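DNA fragmentation factor subunit beta (Mus musculus, PDB 1V0D) cuts DNA as a caspase-activated nuclease, driving DNA fragmentation and chromatin condensation during apoptosis. Local coordinates at residues S165-Y170 / Q204-Y209; L261-E266 / E298-V303. All coordinates share one frame; numbering follows the deposited sequence.

Contact 1 (S165-Y170 / Q204-Y209); sequences SRIRGY and QYNGSY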
loop_
_atom_site.group_PDB
_atom_site.type_symbol
_atom_site.label_atom_id
_atom_site.label_comp_id
_atom_site.label_asym_id
_atom_site.label_seq_id
_atom_site.Cartn_x
_atom_site.Cartn_y
_atom_site.Cartn_z
ATOM N N SER A 165 -14.366 3.480 7.898
ATOM C CA SER A 165 -13.898 4.508 6.993
ATOM C C SER A 165 -13.886 4.044 5.550
ATOM O O SER A 165 -14.326 4.771 4.656
ATOM C CB SER A 165 -12.506 4.956 7.409
ATOM O OG SER A 165 -12.535 5.429 8.746
ATOM N N ARG A 166 -13.380 2.840 5.312
ATOM C CA ARG A 166 -13.332 2.336 3.952
ATOM C C ARG A 166 -14.752 2.283 3.433
ATOM O O ARG A 166 -15.051 2.754 2.335
ATOM C CB ARG A 166 -12.739 0.935 3.908
ATOM C CG ARG A 166 -11.436 0.784 4.645
ATOM C CD ARG A 166 -10.864 -0.597 4.401
ATOM N NE ARG A 166 -9.566 -0.786 5.041
ATOM C CZ ARG A 166 -8.616 -1.560 4.532
ATOM N NH1 ARG A 166 -8.848 -2.196 3.387
ATOM N NH2 ARG A 166 -7.439 -1.688 5.150
ATOM N N ILE A 167 -15.633 1.722 4.247
ATOM C CA ILE A 167 -17.020 1.572 3.858
ATOM C C ILE A 167 -17.754 2.887 3.706
ATOM O O ILE A 167 -18.607 3.027 2.826
ATOM C CB ILE A 167 -17.726 0.621 4.834
ATOM C CG1 ILE A 167 -17.249 -0.799 4.531
ATOM C CG2 ILE A 167 -19.238 0.723 4.713
ATOM C CD1 ILE A 167 -17.666 -1.807 5.552
ATOM N N ARG A 168 -17.416 3.861 4.541
ATOM C CA ARG A 168 -18.049 5.170 4.447
ATOM C C ARG A 168 -17.505 5.794 3.175
ATOM O O ARG A 168 -18.174 6.595 2.521
ATOM C CB ARG A 168 -17.666 6.023 5.641
ATOM C CG ARG A 168 -18.798 6.854 6.170
ATOM C CD ARG A 168 -18.552 7.145 7.629
ATOM N NE ARG A 168 -19.640 7.892 8.243
ATOM C CZ ARG A 168 -19.805 7.981 9.556
ATOM N NH1 ARG A 168 -18.945 7.365 10.364
ATOM N NH2 ARG A 168 -20.822 8.673 10.062
ATOM N N GLY A 169 -16.278 5.409 2.834
ATOM C CA GLY A 169 -15.645 5.896 1.625
ATOM C C GLY A 169 -16.403 5.385 0.415
ATOM O O GLY A 169 -16.599 6.109 -0.556
ATOM N N TYR A 170 -16.838 4.130 0.466
ATOM C CA TYR A 170 -17.599 3.569 -0.637
ATOM C C TYR A 170 -18.944 4.318 -0.742
ATOM O O TYR A 170 -19.430 4.566 -1.852
ATOM C CB TYR A 170 -17.837 2.056 -0.449
ATOM C CG TYR A 170 -16.576 1.217 -0.297
ATOM C CD1 TYR A 170 -15.376 1.598 -0.908
ATOM C CD2 TYR A 170 -16.584 0.028 0.439
ATOM C CE1 TYR A 170 -14.229 0.828 -0.790
ATOM C CE2 TYR A 170 -15.421 -0.754 0.559
ATOM C CZ TYR A 170 -14.258 -0.339 -0.058
ATOM O OH TYR A 170 -13.102 -1.072 0.052
ATOM N N GLN A 204 -23.747 0.348 11.838
ATOM C CA GLN A 204 -22.468 0.974 12.156
ATOM C C GLN A 204 -21.398 0.730 11.104
ATOM O O GLN A 204 -20.286 0.289 11.413
ATOM C CB GLN A 204 -21.977 0.487 13.510
ATOM C CG GLN A 204 -23.011 0.664 14.575
ATOM C CD GLN A 204 -22.873 -0.363 15.665
ATOM O OE1 GLN A 204 -21.968 -0.280 16.504
ATOM N NE2 GLN A 204 -23.763 -1.359 15.654
ATOM N N TYR A 205 -21.754 1.019 9.857
ATOM C CA TYR A 205 -20.849 0.887 8.735
ATOM C C TYR A 205 -20.044 -0.416 8.701
ATOM O O TYR A 205 -18.938 -0.451 8.159
ATOM C CB TYR A 205 -19.912 2.100 8.717
ATOM C CG TYR A 205 -20.671 3.409 8.704
ATOM C CD1 TYR A 205 -21.288 3.898 9.861
ATOM C CD2 TYR A 205 -20.868 4.107 7.510
ATOM C CE1 TYR A 205 -22.094 5.046 9.829
ATOM C CE2 TYR A 205 -21.671 5.256 7.462
ATOM C CZ TYR A 205 -22.284 5.717 8.622
ATOM O OH TYR A 205 -23.105 6.827 8.559
ATOM N N ASN A 206 -20.592 -1.487 9.273
ATOM C CA ASN A 206 -19.904 -2.773 9.272
ATOM C C ASN A 206 -18.482 -2.745 9.809
ATOM O O ASN A 206 -17.680 -3.614 9.468
ATOM C CB ASN A 206 -19.878 -3.347 7.857
ATOM C CG ASN A 206 -21.238 -3.829 7.405
ATOM O OD1 ASN A 206 -21.602 -3.693 6.236
ATOM N ND2 ASN A 206 -22.000 -4.402 8.333
ATOM N N GLY A 207 -18.166 -1.760 10.645
ATOM C CA GLY A 207 -16.825 -1.675 11.215
ATOM C C GLY A 207 -16.518 -2.953 11.970
ATOM O O GLY A 207 -15.371 -3.279 12.281
ATOM N N SER A 208 -17.584 -3.681 12.267
ATOM C CA SER A 208 -17.506 -4.949 12.968
ATOM C C SER A 208 -16.581 -5.932 12.242
ATOM O O SER A 208 -15.947 -6.788 12.857
ATOM C CB SER A 208 -18.915 -5.519 13.080
ATOM O OG SER A 208 -18.866 -6.903 13.321
ATOM N N TYR A 209 -16.493 -5.798 10.926
ATOM C CA TYR A 209 -15.645 -6.686 10.146
ATOM C C TYR A 209 -14.196 -6.754 10.617
ATOM O O TYR A 209 -13.576 -7.807 10.520
ATOM C CB TYR A 209 -15.648 -6.287 8.663
ATOM C CG TYR A 209 -16.932 -6.573 7.919
ATOM C CD1 TYR A 209 -17.811 -7.564 8.350
ATOM C CD2 TYR A 209 -17.252 -5.876 6.753
ATOM C CE1 TYR A 209 -18.978 -7.852 7.635
ATOM C CE2 TYR A 209 -18.415 -6.161 6.032
ATOM C CZ TYR A 209 -19.268 -7.146 6.481
ATOM O OH TYR A 209 -20.411 -7.428 5.776
#
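R168 and Y205 make the flat part of this contact: the guanidinium lies on the tyrosine ring with centres 3.9 Å apart and planes only 22° from parallel. R168 CZ stands over the ring face, 28° off its normal, a cation-pi stack. CD adds a CH-pi contact to the same ring at 4.0 Å from its centroid, and the chain, extended from CG to NE, runs obliquely over the CE2 side toward the hydroxyl. R168 NH2 and Y205 OH are close, but the angle is too poor for a hydrogen bond. This arginine is the exposed, solvent side of the contact. The closely packed side is buried around I167. Its CD1 reaches Y205 O at 3.2 Å and N206 CB at 3.5 Å, while CG2 sits 4.3 Å from Y205 CB. I167 CD1, anti to CA (chi2 170°), also comes to 4.3 Å from Y209 CD2. Q204 has positive phi and is the C-prime residue of a Schellman motif ending helix 186-202. The contact thus packs the turn leaving that helix against helix 155-175, whose C163 and E164 also touch Y209 and Y205, while Y209 OH hydrogen-bonds A297 N beyond helix 287-295.

Contact 2 (L261-E266 / E298-V303); sequences LDHIIE and ENLKLV. With MG (magnesium ion), chain C.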
loop_
_atom_site.group_PDB
_atom_site.type_symbol
_atom_site.label_atom_id
_atom_site.label_comp_id
_atom_site.label_asym_id
_atom_site.label_seq_id
_atom_site.Cartn_x
_atom_site.Cartn_y
_atom_site.Cartn_z
ATOM N N LEU A 261 -10.356 -4.385 0.705
ATOM C CA LEU A 261 -11.678 -5.031 0.751
ATOM C C LEU A 261 -12.147 -4.894 -0.706
ATOM O O LEU A 261 -12.814 -3.923 -1.074
ATOM C CB LEU A 261 -12.650 -4.284 1.666
ATOM C CG LEU A 261 -12.632 -4.569 3.167
ATOM C CD1 LEU A 261 -13.833 -3.893 3.824
ATOM C CD2 LEU A 261 -12.682 -6.051 3.417
ATOM N N ASP A 262 -11.782 -5.866 -1.531
ATOM C CA ASP A 262 -12.068 -5.827 -2.958
ATOM C C ASP A 262 -13.447 -6.329 -3.386
ATOM O O ASP A 262 -13.846 -7.443 -3.045
ATOM C CB ASP A 262 -10.935 -6.588 -3.672
ATOM C CG ASP A 262 -11.089 -6.636 -5.187
ATOM O OD1 ASP A 262 -11.305 -5.583 -5.837
ATOM O OD2 ASP A 262 -10.967 -7.755 -5.730
ATOM N N HIS A 263 -14.174 -5.490 -4.124
ATOM C CA HIS A 263 -15.499 -5.845 -4.628
ATOM C C HIS A 263 -15.367 -6.881 -5.751
ATOM O O HIS A 263 -14.678 -6.632 -6.748
ATOM C CB HIS A 263 -16.215 -4.617 -5.198
ATOM C CG HIS A 263 -16.622 -3.604 -4.172
ATOM N ND1 HIS A 263 -15.724 -2.760 -3.555
ATOM C CD2 HIS A 263 -17.842 -3.281 -3.674
ATOM C CE1 HIS A 263 -16.373 -1.960 -2.726
ATOM N NE2 HIS A 263 -17.659 -2.256 -2.780
ATOM N N ILE A 264 -16.027 -8.028 -5.602
ATOM C CA ILE A 264 -15.971 -9.058 -6.626
ATOM C C ILE A 264 -16.623 -8.522 -7.893
ATOM O O ILE A 264 -16.063 -8.621 -8.981
ATOM C CB ILE A 264 -16.685 -10.328 -6.176
ATOM C CG1 ILE A 264 -16.108 -10.785 -4.825
ATOM C CG2 ILE A 264 -16.504 -11.419 -7.234
ATOM C CD1 ILE A 264 -16.748 -12.034 -4.260
ATOM N N ILE A 265 -17.821 -7.971 -7.760
ATOM C CA ILE A 265 -18.487 -7.357 -8.896
ATOM C C ILE A 265 -18.072 -5.902 -8.677
ATOM O O ILE A 265 -18.543 -5.249 -7.739
ATOM C CB ILE A 265 -20.022 -7.488 -8.803
ATOM C CG1 ILE A 265 -20.423 -8.965 -8.790
ATOM C CG2 ILE A 265 -20.681 -6.786 -9.976
ATOM C CD1 ILE A 265 -21.926 -9.189 -8.795
ATOM N N GLU A 266 -17.160 -5.415 -9.516
ATOM C CA GLU A 266 -16.626 -4.061 -9.398
ATOM C C GLU A 266 -17.704 -3.033 -9.135
ATOM O O GLU A 266 -18.712 -2.974 -9.838
ATOM C CB GLU A 266 -15.851 -3.710 -10.654
ATOM C CG GLU A 266 -14.687 -4.631 -10.901
ATOM C CD GLU A 266 -13.925 -4.264 -12.157
ATOM O OE1 GLU A 266 -14.477 -4.443 -13.264
ATOM O OE2 GLU A 266 -12.771 -3.786 -12.034
ATOM N N GLU A 298 -20.798 -9.900 1.313
ATOM C CA GLU A 298 -21.397 -10.767 0.299
ATOM C C GLU A 298 -20.670 -10.553 -1.022
ATOM O O GLU A 298 -20.547 -11.467 -1.821
ATOM C CB GLU A 298 -22.876 -10.439 0.079
ATOM C CG GLU A 298 -23.759 -10.676 1.272
ATOM C CD GLU A 298 -25.199 -10.233 1.030
ATOM O OE1 GLU A 298 -25.866 -10.803 0.121
ATOM O OE2 GLU A 298 -25.651 -9.312 1.755
ATOM N N ASN A 299 -20.190 -9.336 -1.236
ATOM C CA ASN A 299 -19.511 -8.999 -2.468
ATOM C C ASN A 299 -18.101 -8.456 -2.243
ATOM O O ASN A 299 -17.457 -7.982 -3.182
ATOM C CB ASN A 299 -20.354 -7.978 -3.233
ATOM C CG ASN A 299 -19.742 -7.611 -4.554
ATOM O OD1 ASN A 299 -19.214 -8.474 -5.252
ATOM N ND2 ASN A 299 -19.809 -6.330 -4.916
ATOM N N LEU A 300 -17.625 -8.526 -1.000
ATOM C CA LEU A 300 -16.290 -8.031 -0.652
ATOM C C LEU A 300 -15.355 -9.147 -0.219
ATOM O O LEU A 300 -15.690 -9.930 0.674
ATOM C CB LEU A 300 -16.361 -7.008 0.489
ATOM C CG LEU A 300 -17.144 -5.707 0.273
ATOM C CD1 LEU A 300 -17.057 -4.858 1.537
ATOM C CD2 LEU A 300 -16.601 -4.940 -0.926
ATOM N N LYS A 301 -14.185 -9.219 -0.847
ATOM C CA LYS A 301 -13.175 -10.215 -0.503
ATOM C C LYS A 301 -12.031 -9.442 0.169
ATOM O O LYS A 301 -11.613 -8.400 -0.335
ATOM C CB LYS A 301 -12.642 -10.888 -1.770
ATOM C CG LYS A 301 -13.042 -12.345 -2.007
ATOM C CD LYS A 301 -12.162 -12.930 -3.136
ATOM C CE LYS A 301 -12.237 -14.466 -3.267
ATOM N NZ LYS A 301 -13.466 -14.975 -3.979
ATOM N N LEU A 302 -11.537 -9.927 1.305
ATOM C CA LEU A 302 -10.430 -9.257 1.977
ATOM C C LEU A 302 -9.147 -9.843 1.422
ATOM O O LEU A 302 -8.804 -10.980 1.726
ATOM C CB LEU A 302 -10.482 -9.495 3.486
ATOM C CG LEU A 302 -9.284 -8.957 4.289
ATOM C CD1 LEU A 302 -9.214 -7.442 4.200
ATOM C CD2 LEU A 302 -9.423 -9.388 5.738
ATOM N N VAL A 303 -8.432 -9.074 0.608
ATOM C CA VAL A 303 -7.199 -9.574 0.010
ATOM C C VAL A 303 -5.937 -8.795 0.335
ATOM O O VAL A 303 -5.956 -7.574 0.525
ATOM C CB VAL A 303 -7.274 -9.616 -1.547
ATOM C CG1 VAL A 303 -8.466 -10.426 -2.004
ATOM C CG2 VAL A 303 -7.351 -8.209 -2.101
HETATM MG MG MG C . -11.221 -3.336 -6.308
#
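N299, just before strand 300-303, grips the turn at I264 and I265 through both backbone and side chain. Its main-chain O accepts I264 N at 2.8 Å. From CB, the anti position of CG to the backbone N (chi1 -178°) puts CG beside the turn, 3.8 Å from I265 N. OD1 accepts I265 N on a lone pair at 2.9 Å and lies 3.3 Å from I264 CB; ND2 donates to I265 O at 3.3 Å, straight (177°) and in the amide plane, and also bonds L293 O. An alanine here would probably leave I265 N and O without these mates and let the turn shift. Strands 260-263 and 300-303 form an antiparallel two-stranded sheet, connected through helices 267-281 and 287-295, consistent with the beta-beta-alpha-metal core of His-Me finger nucleases. D262 and K301 are its hydrogen-bonded pair, with K301 N to D262 O nearly straight at 172°. On the face of L261, H263, L300 and L302, L300 CD2 sits over the H263 ring, 3.3 Å from its centroid, a CH-pi contact; H263 NE2 bonds L294 O. L261 CD2 packs on L302 CD1 at 3.8 Å. On the other face D262 OD1 binds magnesium at 2.3 Å, H308 is the other protein residue of that site, and OD2 bonds H313 NE2.

Contact 1 (165-170 with 204-209) closes before contact 2 (261-266 with 298-303) opens, so the two follow in series along the chain, both in the nuclease part related to the His-Me finger enzymes. Their centres lie 13 Å apart, each about 9 Å from the chain centre. Helix 155-175 is the direct bridge: Y170 OH probably hydrogen-bonds L261 O at 3.1 Å, and the Y170 and H263 rings meet edge-to-face. R166 NH1 adds a hydrogen bond to W259 O, just before strand 260-263. The helix thus meets the 204-209 turn through I167 and R168 and the region of strand 260-263 through R166 and Y170, so the helical part borders the sheet that carries the magnesium site.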